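Local coordinates for mitotic checkpoint control protein kinase BUB1 (Drosophila melanogaster, PDB 6JKK) that probably acts as an ATP-dependent protein kinase of the mitotic checkpoint at the kinetochore, the chain here being its C-terminal kinase domain, at residues 172-177 with 243-248; 178-183 with 209-214. All coordinates share one frame; numbering follows the deposited sequence.

Interaction 1: residues 172-177 with 243-248; sequences HLHAMG and WTYQLD
H174 lies against Y245 and reaches past it to D248. This is the place in the protein kinase C-lobe where the end of helix 156-175 (helix E of kinases) meets the start of helix 246-261 (helix F). D248 is the helix F aspartate characteristic of the kinase fold. With CG beside its backbone N, anti to the carbonyl carbon, the H174 ring is carried toward 243-248. H174 NE2 donates to D248 OD2 over 2.8 Å, and the bond is nearly straight at 167°. The acceptor lies in the imidazole plane and uses its anti lone pair. Ring and carboxylate planes differ by only 16°, so the two groups are nearly coplanar. D248 OD2 also accepts from H180 N, and OD1 accepts from A181 N. These three N-H groups probably offset the charge of this buried carboxylate. Y245 runs past H174 in the opposite direction. Its CD1 stands over one imidazole face, toward the rim, and Y245 CD1 is 3.4 Å from H174 CG. The rings meet obliquely, with planes at 53°. Y245 CB adds an off-centre CH-pi contact, 4.1 Å from the centroid of the H174 ring. An alanine at H174 would probably leave D248 OD2 without one of its donors and the flank of the Y245 ring without its imidazole neighbour. After H174 the chain leaves the helix in a Schellman motif. G177 takes the positive phi there, which favours glycine. At the far end of the tyrosine, Y245 OH sits 3.7 Å from G177 CA.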
ATOM      1  N   HIS A 172      -8.756  -6.240  -5.545  1.00 11.04           N
ATOM      2  CA  HIS A 172      -9.528  -6.825  -4.452  1.00 13.94           C
ATOM      3  C   HIS A 172      -9.848  -5.799  -3.370  1.00 17.38           C
ATOM      4  O   HIS A 172     -10.897  -5.877  -2.732  1.00 14.53           O
ATOM      5  CB  HIS A 172      -8.802  -8.028  -3.844  1.00 14.74           C
ATOM      6  CG  HIS A 172      -8.920  -9.279  -4.660  1.00 26.12           C
ATOM      7  ND1 HIS A 172      -8.097  -9.552  -5.732  1.00 29.43           N
ATOM      8  CD2 HIS A 172      -9.770 -10.329  -4.564  1.00 25.23           C
ATOM      9  CE1 HIS A 172      -8.434 -10.714  -6.261  1.00 25.33           C
ATOM     10  NE2 HIS A 172      -9.444 -11.209  -5.567  1.00 30.69           N
ATOM     11  N   LEU A 173      -8.948  -4.840  -3.159  1.00 13.88           N
ATOM     12  CA  LEU A 173      -9.212  -3.786  -2.173  1.00 16.56           C
ATOM     13  C   LEU A 173     -10.376  -2.895  -2.613  1.00 19.19           C
ATOM     14  O   LEU A 173     -11.250  -2.554  -1.815  1.00 15.05           O
ATOM     15  CB  LEU A 173      -7.958  -2.934  -1.934  1.00 13.14           C
ATOM     16  CG  LEU A 173      -8.079  -1.880  -0.828  1.00 13.77           C
ATOM     17  CD1 LEU A 173      -8.006  -2.532   0.545  1.00 16.42           C
ATOM     18  CD2 LEU A 173      -7.007  -0.813  -0.958  1.00 12.74           C
ATOM     19  N   HIS A 174     -10.383  -2.510  -3.887  1.00 15.40           N
ATOM     20  CA  HIS A 174     -11.444  -1.656  -4.398  1.00 12.98           C
ATOM     21  C   HIS A 174     -12.784  -2.402  -4.421  1.00 19.95           C
ATOM     22  O   HIS A 174     -13.837  -1.810  -4.212  1.00 18.96           O
ATOM     23  CB  HIS A 174     -11.059  -1.104  -5.779  1.00 14.29           C
ATOM     24  CG  HIS A 174      -9.934  -0.113  -5.730  1.00 16.90           C
ATOM     25  ND1 HIS A 174      -9.410   0.479  -6.860  1.00 14.71           N
ATOM     26  CD2 HIS A 174      -9.237   0.389  -4.683  1.00 16.80           C
ATOM     27  CE1 HIS A 174      -8.441   1.308  -6.508  1.00 17.11           C
ATOM     28  NE2 HIS A 174      -8.315   1.271  -5.193  1.00 16.98           N
ATOM     29  N   ALA A 175     -12.741  -3.714  -4.633  1.00 15.51           N
ATOM     30  CA  ALA A 175     -13.961  -4.521  -4.626  1.00 21.34           C
ATOM     31  C   ALA A 175     -14.631  -4.522  -3.254  1.00 20.06           C
ATOM     32  O   ALA A 175     -15.835  -4.789  -3.128  1.00 18.26           O
ATOM     33  CB  ALA A 175     -13.653  -5.942  -5.063  1.00 23.77           C
ATOM     34  N   MET A 176     -13.836  -4.244  -2.226  1.00 15.16           N
ATOM     35  CA  MET A 176     -14.328  -4.134  -0.858  1.00 18.29           C
ATOM     36  C   MET A 176     -14.739  -2.697  -0.522  1.00 22.08           C
ATOM     37  O   MET A 176     -15.159  -2.414   0.602  1.00 22.33           O
ATOM     38  CB  MET A 176     -13.261  -4.624   0.131  1.00 20.91           C
ATOM     39  CG  MET A 176     -13.030  -6.139   0.101  1.00 25.74           C
ATOM     40  SD  MET A 176     -11.854  -6.738   1.342  1.00 26.95           S
ATOM     41  CE  MET A 176     -10.279  -6.355   0.560  1.00 27.34           C
ATOM     42  N   GLY A 177     -14.618  -1.789  -1.490  1.00 22.14           N
ATOM     43  CA  GLY A 177     -15.050  -0.410  -1.296  1.00 20.12           C
ATOM     44  C   GLY A 177     -14.084   0.434  -0.484  1.00 21.08           C
ATOM     45  O   GLY A 177     -14.478   1.416   0.158  1.00 20.59           O
ATOM     46  N   TRP A 243     -12.763  12.695  -8.119  1.00 29.06           N
ATOM     47  CA  TRP A 243     -12.052  11.420  -8.139  1.00 24.44           C
ATOM     48  C   TRP A 243     -12.520  10.531  -6.999  1.00 25.71           C
ATOM     49  O   TRP A 243     -12.994  11.019  -5.976  1.00 27.06           O
ATOM     50  CB  TRP A 243     -10.545  11.640  -7.998  1.00 28.51           C
ATOM     51  CG  TRP A 243     -10.187  12.471  -6.812  1.00 28.07           C
ATOM     52  CD1 TRP A 243     -10.009  13.824  -6.784  1.00 36.34           C
ATOM     53  CD2 TRP A 243      -9.960  12.009  -5.475  1.00 27.98           C
ATOM     54  NE1 TRP A 243      -9.686  14.233  -5.513  1.00 26.66           N
ATOM     55  CE2 TRP A 243      -9.650  13.135  -4.690  1.00 28.67           C
ATOM     56  CE3 TRP A 243      -9.991  10.751  -4.865  1.00 25.36           C
ATOM     57  CZ2 TRP A 243      -9.373  13.040  -3.326  1.00 29.02           C
ATOM     58  CZ3 TRP A 243      -9.715  10.658  -3.515  1.00 27.92           C
ATOM     59  CH2 TRP A 243      -9.408  11.792  -2.761  1.00 28.96           C
ATOM     60  N   THR A 244     -12.383   9.224  -7.189  1.00 22.56           N
ATOM     61  CA  THR A 244     -12.497   8.261  -6.103  1.00 23.66           C
ATOM     62  C   THR A 244     -11.326   7.297  -6.232  1.00 21.01           C
ATOM     63  O   THR A 244     -10.212   7.606  -5.814  1.00 21.24           O
ATOM     64  CB  THR A 244     -13.832   7.482  -6.140  1.00 24.74           C
ATOM     65  OG1 THR A 244     -14.027   6.914  -7.443  1.00 24.42           O
ATOM     66  CG2 THR A 244     -15.003   8.397  -5.802  1.00 27.27           C
ATOM     67  N   TYR A 245     -11.573   6.144  -6.847  1.00 21.70           N
ATOM     68  CA  TYR A 245     -10.552   5.097  -6.958  1.00 19.62           C
ATOM     69  C   TYR A 245      -9.354   5.486  -7.835  1.00 15.86           C
ATOM     70  O   TYR A 245      -8.287   4.875  -7.729  1.00 20.32           O
ATOM     71  CB  TYR A 245     -11.185   3.786  -7.450  1.00 16.64           C
ATOM     72  CG  TYR A 245     -12.298   3.288  -6.550  1.00 22.48           C
ATOM     73  CD1 TYR A 245     -12.021   2.510  -5.430  1.00 20.78           C
ATOM     74  CD2 TYR A 245     -13.625   3.598  -6.819  1.00 25.91           C
ATOM     75  CE1 TYR A 245     -13.036   2.058  -4.603  1.00 18.30           C
ATOM     76  CE2 TYR A 245     -14.642   3.151  -6.002  1.00 29.77           C
ATOM     77  CZ  TYR A 245     -14.344   2.381  -4.897  1.00 21.95           C
ATOM     78  OH  TYR A 245     -15.364   1.938  -4.083  1.00 25.50           O
ATOM     79  N   GLN A 246      -9.519   6.501  -8.684  1.00 16.79           N
ATOM     80  CA  GLN A 246      -8.427   6.963  -9.550  1.00 17.12           C
ATOM     81  C   GLN A 246      -7.172   7.319  -8.756  1.00 21.36           C
ATOM     82  O   GLN A 246      -6.048   7.205  -9.267  1.00 22.63           O
ATOM     83  CB  GLN A 246      -8.854   8.181 -10.379  1.00 18.21           C
ATOM     84  CG  GLN A 246     -10.081   7.973 -11.272  1.00 25.95           C
ATOM     85  CD  GLN A 246     -11.380   8.345 -10.577  1.00 25.21           C
ATOM     86  OE1 GLN A 246     -11.595   7.999  -9.417  1.00 22.31           O
ATOM     87  NE2 GLN A 246     -12.250   9.061 -11.284  1.00 24.21           N
ATOM     88  N   LEU A 247      -7.363   7.756  -7.511  1.00 17.34           N
ATOM     89  CA  LEU A 247      -6.243   8.165  -6.655  1.00 20.94           C
ATOM     90  C   LEU A 247      -5.278   7.007  -6.411  1.00 22.95           C
ATOM     91  O   LEU A 247      -4.055   7.187  -6.423  1.00 20.41           O
ATOM     92  CB  LEU A 247      -6.757   8.724  -5.319  1.00 22.83           C
ATOM     93  CG  LEU A 247      -5.703   9.296  -4.365  1.00 24.36           C
ATOM     94  CD1 LEU A 247      -4.973  10.464  -5.023  1.00 27.54           C
ATOM     95  CD2 LEU A 247      -6.308   9.729  -3.041  1.00 25.42           C
ATOM     96  N   ASP A 248      -5.837   5.822  -6.180  1.00 18.05           N
ATOM     97  CA  ASP A 248      -5.032   4.622  -5.980  1.00 13.73           C
ATOM     98  C   ASP A 248      -4.376   4.174  -7.279  1.00 16.09           C
ATOM     99  O   ASP A 248      -3.228   3.732  -7.281  1.00 19.43           O
ATOM    100  CB  ASP A 248      -5.905   3.493  -5.436  1.00 12.80           C
ATOM    101  CG  ASP A 248      -6.037   3.535  -3.938  1.00 20.69           C
ATOM    102  OD1 ASP A 248      -5.457   4.455  -3.318  1.00 16.85           O
ATOM    103  OD2 ASP A 248      -6.721   2.649  -3.385  1.00 20.69           O
TER

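Interaction 2: residues 178-183 with 209-214; sequences IIHADI and GVSIDM
S211 sets OG beside its backbone N, anti to the carbonyl carbon (chi1 -66°), and this brings the hydroxyl to H180. S211 OG donates to H180 O over 3.0 Å. It approaches from the flank of the carbonyl, with a C=O...donor angle of 111°. I179 extends CD1 anti to CA (chi2 164°) and meets the bent side chain of M214, with I179 CD1 3.7 Å from M214 SD. Between these two contacts the backbones pair as antiparallel strands. I179 and I212 form the hydrogen-bonded pair: I179 N reaches I212 O at 2.9 Å, and I212 N reaches I179 O at 2.8 Å. I178 and D213 are the non-hydrogen-bonded pair. This is the short two-stranded ladder of the kinase C-lobe, strands 178-179 and 212-213. It joins the HAD sequence of 180-182, this protein's form of the HRD motif, to the chain just after the DFG motif. CB of I179 and CB of I212 lie 4.0 Å apart on one face, where A181 CB also meets I212 CD1. On the other face the side chains of I178 and D213 cross, with I178 CD1 3.8 Å from D213 OD1. D213 OD2 turns to R104, in a salt bridge, and to Y96 OH. H180 ND1 accepts from D182 N at 3.0 Å, while H180 NE2 bonds I206 O. Bonds at both nitrogens fix the rotation of this ring, which also meets F208. A water accepts from V210 N at 3.1 Å and lies over one face of the H180 imidazole, toward its rim.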
ATOM      1  N   ILE A 178     -12.808   0.062  -0.517  1.00 14.38           N
ATOM      2  CA  ILE A 178     -11.784   0.804   0.214  1.00 11.82           C
ATOM      3  C   ILE A 178     -10.764   1.431  -0.741  1.00 15.71           C
ATOM      4  O   ILE A 178     -10.264   0.761  -1.650  1.00 17.04           O
ATOM      5  CB  ILE A 178     -11.054  -0.111   1.229  1.00 17.96           C
ATOM      6  CG1 ILE A 178     -12.062  -0.746   2.197  1.00 17.01           C
ATOM      7  CG2 ILE A 178      -9.965   0.669   1.992  1.00 13.78           C
ATOM      8  CD1 ILE A 178     -12.441   0.160   3.359  1.00 20.14           C
ATOM      9  N   ILE A 179     -10.482   2.720  -0.543  1.00 13.36           N
ATOM     10  CA  ILE A 179      -9.409   3.396  -1.267  1.00 15.11           C
ATOM     11  C   ILE A 179      -8.245   3.561  -0.295  1.00 13.90           C
ATOM     12  O   ILE A 179      -8.413   4.145   0.772  1.00 17.73           O
ATOM     13  CB  ILE A 179      -9.867   4.770  -1.801  1.00 18.27           C
ATOM     14  CG1 ILE A 179     -11.068   4.591  -2.735  1.00 18.11           C
ATOM     15  CG2 ILE A 179      -8.730   5.470  -2.548  1.00 17.46           C
ATOM     16  CD1 ILE A 179     -11.843   5.871  -3.020  1.00 24.82           C
ATOM     17  N   HIS A 180      -7.080   3.018  -0.643  1.00 16.05           N
ATOM     18  CA  HIS A 180      -5.927   3.098   0.253  1.00 18.78           C
ATOM     19  C   HIS A 180      -5.522   4.557   0.461  1.00 16.56           C
ATOM     20  O   HIS A 180      -5.242   4.985   1.588  1.00 18.41           O
ATOM     21  CB  HIS A 180      -4.751   2.280  -0.292  1.00 18.30           C
ATOM     22  CG  HIS A 180      -3.534   2.334   0.578  1.00 12.88           C
ATOM     23  ND1 HIS A 180      -2.670   3.408   0.580  1.00 17.56           N
ATOM     24  CD2 HIS A 180      -3.052   1.459   1.491  1.00 11.57           C
ATOM     25  CE1 HIS A 180      -1.704   3.190   1.455  1.00 16.74           C
ATOM     26  NE2 HIS A 180      -1.909   2.012   2.018  1.00 13.15           N
ATOM     27  N   ALA A 181      -5.480   5.297  -0.648  1.00 14.19           N
ATOM     28  CA  ALA A 181      -5.291   6.750  -0.670  1.00 16.75           C
ATOM     29  C   ALA A 181      -3.858   7.253  -0.429  1.00 17.82           C
ATOM     30  O   ALA A 181      -3.612   8.455  -0.482  1.00 19.41           O
ATOM     31  CB  ALA A 181      -6.306   7.464   0.254  1.00 18.77           C
ATOM     32  N   ASP A 182      -2.916   6.347  -0.185  1.00 18.30           N
ATOM     33  CA  ASP A 182      -1.509   6.747  -0.079  1.00 19.51           C
ATOM     34  C   ASP A 182      -0.618   5.655  -0.662  1.00 15.15           C
ATOM     35  O   ASP A 182       0.385   5.268  -0.059  1.00 19.26           O
ATOM     36  CB  ASP A 182      -1.137   7.037   1.383  1.00 21.10           C
ATOM     37  CG  ASP A 182       0.170   7.814   1.526  1.00 27.64           C
ATOM     38  OD1 ASP A 182       0.581   8.510   0.571  1.00 27.66           O
ATOM     39  OD2 ASP A 182       0.781   7.732   2.611  1.00 32.66           O
ATOM     40  N   ILE A 183      -0.989   5.142  -1.836  1.00 13.96           N
ATOM     41  CA  ILE A 183      -0.206   4.081  -2.461  1.00 15.08           C
ATOM     42  C   ILE A 183       1.120   4.617  -2.989  1.00 19.73           C
ATOM     43  O   ILE A 183       1.153   5.527  -3.818  1.00 18.94           O
ATOM     44  CB  ILE A 183      -0.972   3.365  -3.584  1.00 14.66           C
ATOM     45  CG1 ILE A 183      -2.189   2.640  -2.995  1.00 14.41           C
ATOM     46  CG2 ILE A 183      -0.057   2.372  -4.295  1.00 16.89           C
ATOM     47  CD1 ILE A 183      -2.855   1.676  -3.954  1.00 17.26           C
ATOM     48  N   GLY A 209      -3.615   4.418   7.218  1.00 17.57           N
ATOM     49  CA  GLY A 209      -3.853   5.540   8.114  1.00 17.52           C
ATOM     50  C   GLY A 209      -4.747   6.648   7.580  1.00 15.89           C
ATOM     51  O   GLY A 209      -5.378   7.366   8.358  1.00 22.08           O
ATOM     52  N   VAL A 210      -4.796   6.801   6.260  1.00 16.00           N
ATOM     53  CA  VAL A 210      -5.661   7.811   5.651  1.00 21.00           C
ATOM     54  C   VAL A 210      -6.588   7.206   4.597  1.00 23.85           C
ATOM     55  O   VAL A 210      -7.016   7.891   3.668  1.00 25.32           O
ATOM     56  CB  VAL A 210      -4.849   8.977   5.031  1.00 20.63           C
ATOM     57  CG1 VAL A 210      -4.101   9.728   6.108  1.00 21.72           C
ATOM     58  CG2 VAL A 210      -3.871   8.477   3.960  1.00 19.05           C
ATOM     59  N   SER A 211      -6.900   5.922   4.744  1.00 17.42           N
ATOM     60  CA  SER A 211      -7.720   5.236   3.749  1.00 13.49           C
ATOM     61  C   SER A 211      -9.157   5.749   3.769  1.00 17.92           C
ATOM     62  O   SER A 211      -9.579   6.401   4.729  1.00 20.99           O
ATOM     63  CB  SER A 211      -7.673   3.716   3.952  1.00 13.77           C
ATOM     64  OG  SER A 211      -6.369   3.225   3.700  1.00 12.78           O
ATOM     65  N   ILE A 212      -9.897   5.465   2.700  1.00 19.89           N
ATOM     66  CA  ILE A 212     -11.273   5.936   2.564  1.00 22.28           C
ATOM     67  C   ILE A 212     -12.233   4.756   2.448  1.00 20.82           C
ATOM     68  O   ILE A 212     -12.016   3.869   1.625  1.00 22.29           O
ATOM     69  CB  ILE A 212     -11.415   6.815   1.308  1.00 19.06           C
ATOM     70  CG1 ILE A 212     -10.478   8.022   1.388  1.00 22.83           C
ATOM     71  CG2 ILE A 212     -12.866   7.255   1.102  1.00 21.82           C
ATOM     72  CD1 ILE A 212     -10.368   8.781   0.078  1.00 26.26           C
ATOM     73  N   ASP A 213     -13.282   4.736   3.270  1.00 19.38           N
ATOM     74  CA  ASP A 213     -14.294   3.691   3.169  1.00 19.76           C
ATOM     75  C   ASP A 213     -15.509   4.208   2.410  1.00 24.88           C
ATOM     76  O   ASP A 213     -16.299   4.988   2.944  1.00 24.79           O
ATOM     77  CB  ASP A 213     -14.700   3.174   4.556  1.00 19.59           C
ATOM     78  CG  ASP A 213     -15.683   2.016   4.487  1.00 21.68           C
ATOM     79  OD1 ASP A 213     -16.000   1.549   3.368  1.00 21.52           O
ATOM     80  OD2 ASP A 213     -16.143   1.570   5.559  1.00 20.19           O
ATOM     81  N   MET A 214     -15.653   3.761   1.165  1.00 18.90           N
ATOM     82  CA  MET A 214     -16.748   4.212   0.309  1.00 21.10           C
ATOM     83  C   MET A 214     -18.115   3.720   0.784  1.00 25.24           C
ATOM     84  O   MET A 214     -19.143   4.287   0.407  1.00 26.15           O
ATOM     85  CB  MET A 214     -16.504   3.784  -1.143  1.00 21.68           C
ATOM     86  CG  MET A 214     -15.265   4.397  -1.764  1.00 21.71           C
ATOM     87  SD  MET A 214     -15.352   6.195  -1.843  1.00 26.83           S
ATOM     88  CE  MET A 214     -16.574   6.409  -3.133  1.00 28.68           C
TER
HETATM   89  O   HOH W   1      -3.468   5.151   4.006  1.00 15.27           O

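From the N terminus, the chain first reaches 172-177 at the end of helix 156-175, turns at G177 and enters strand 178-179. Interaction 2 closes the smaller loop, from strand 178-179 through the HAD sequence, strands 188-190 and 203-205 and the DFG motif to strand 212-213. Interaction 1 closes a longer one, ending at the start of helix 246-261. Interaction 2 is nested inside it. The two also touch directly. D248 is the residue they share, Y245 OH packs on M214 CG, and G177 shares a backbone hydrogen bond with M214. Helix end, two-stranded ladder and helix start are thus tied together in the C-lobe.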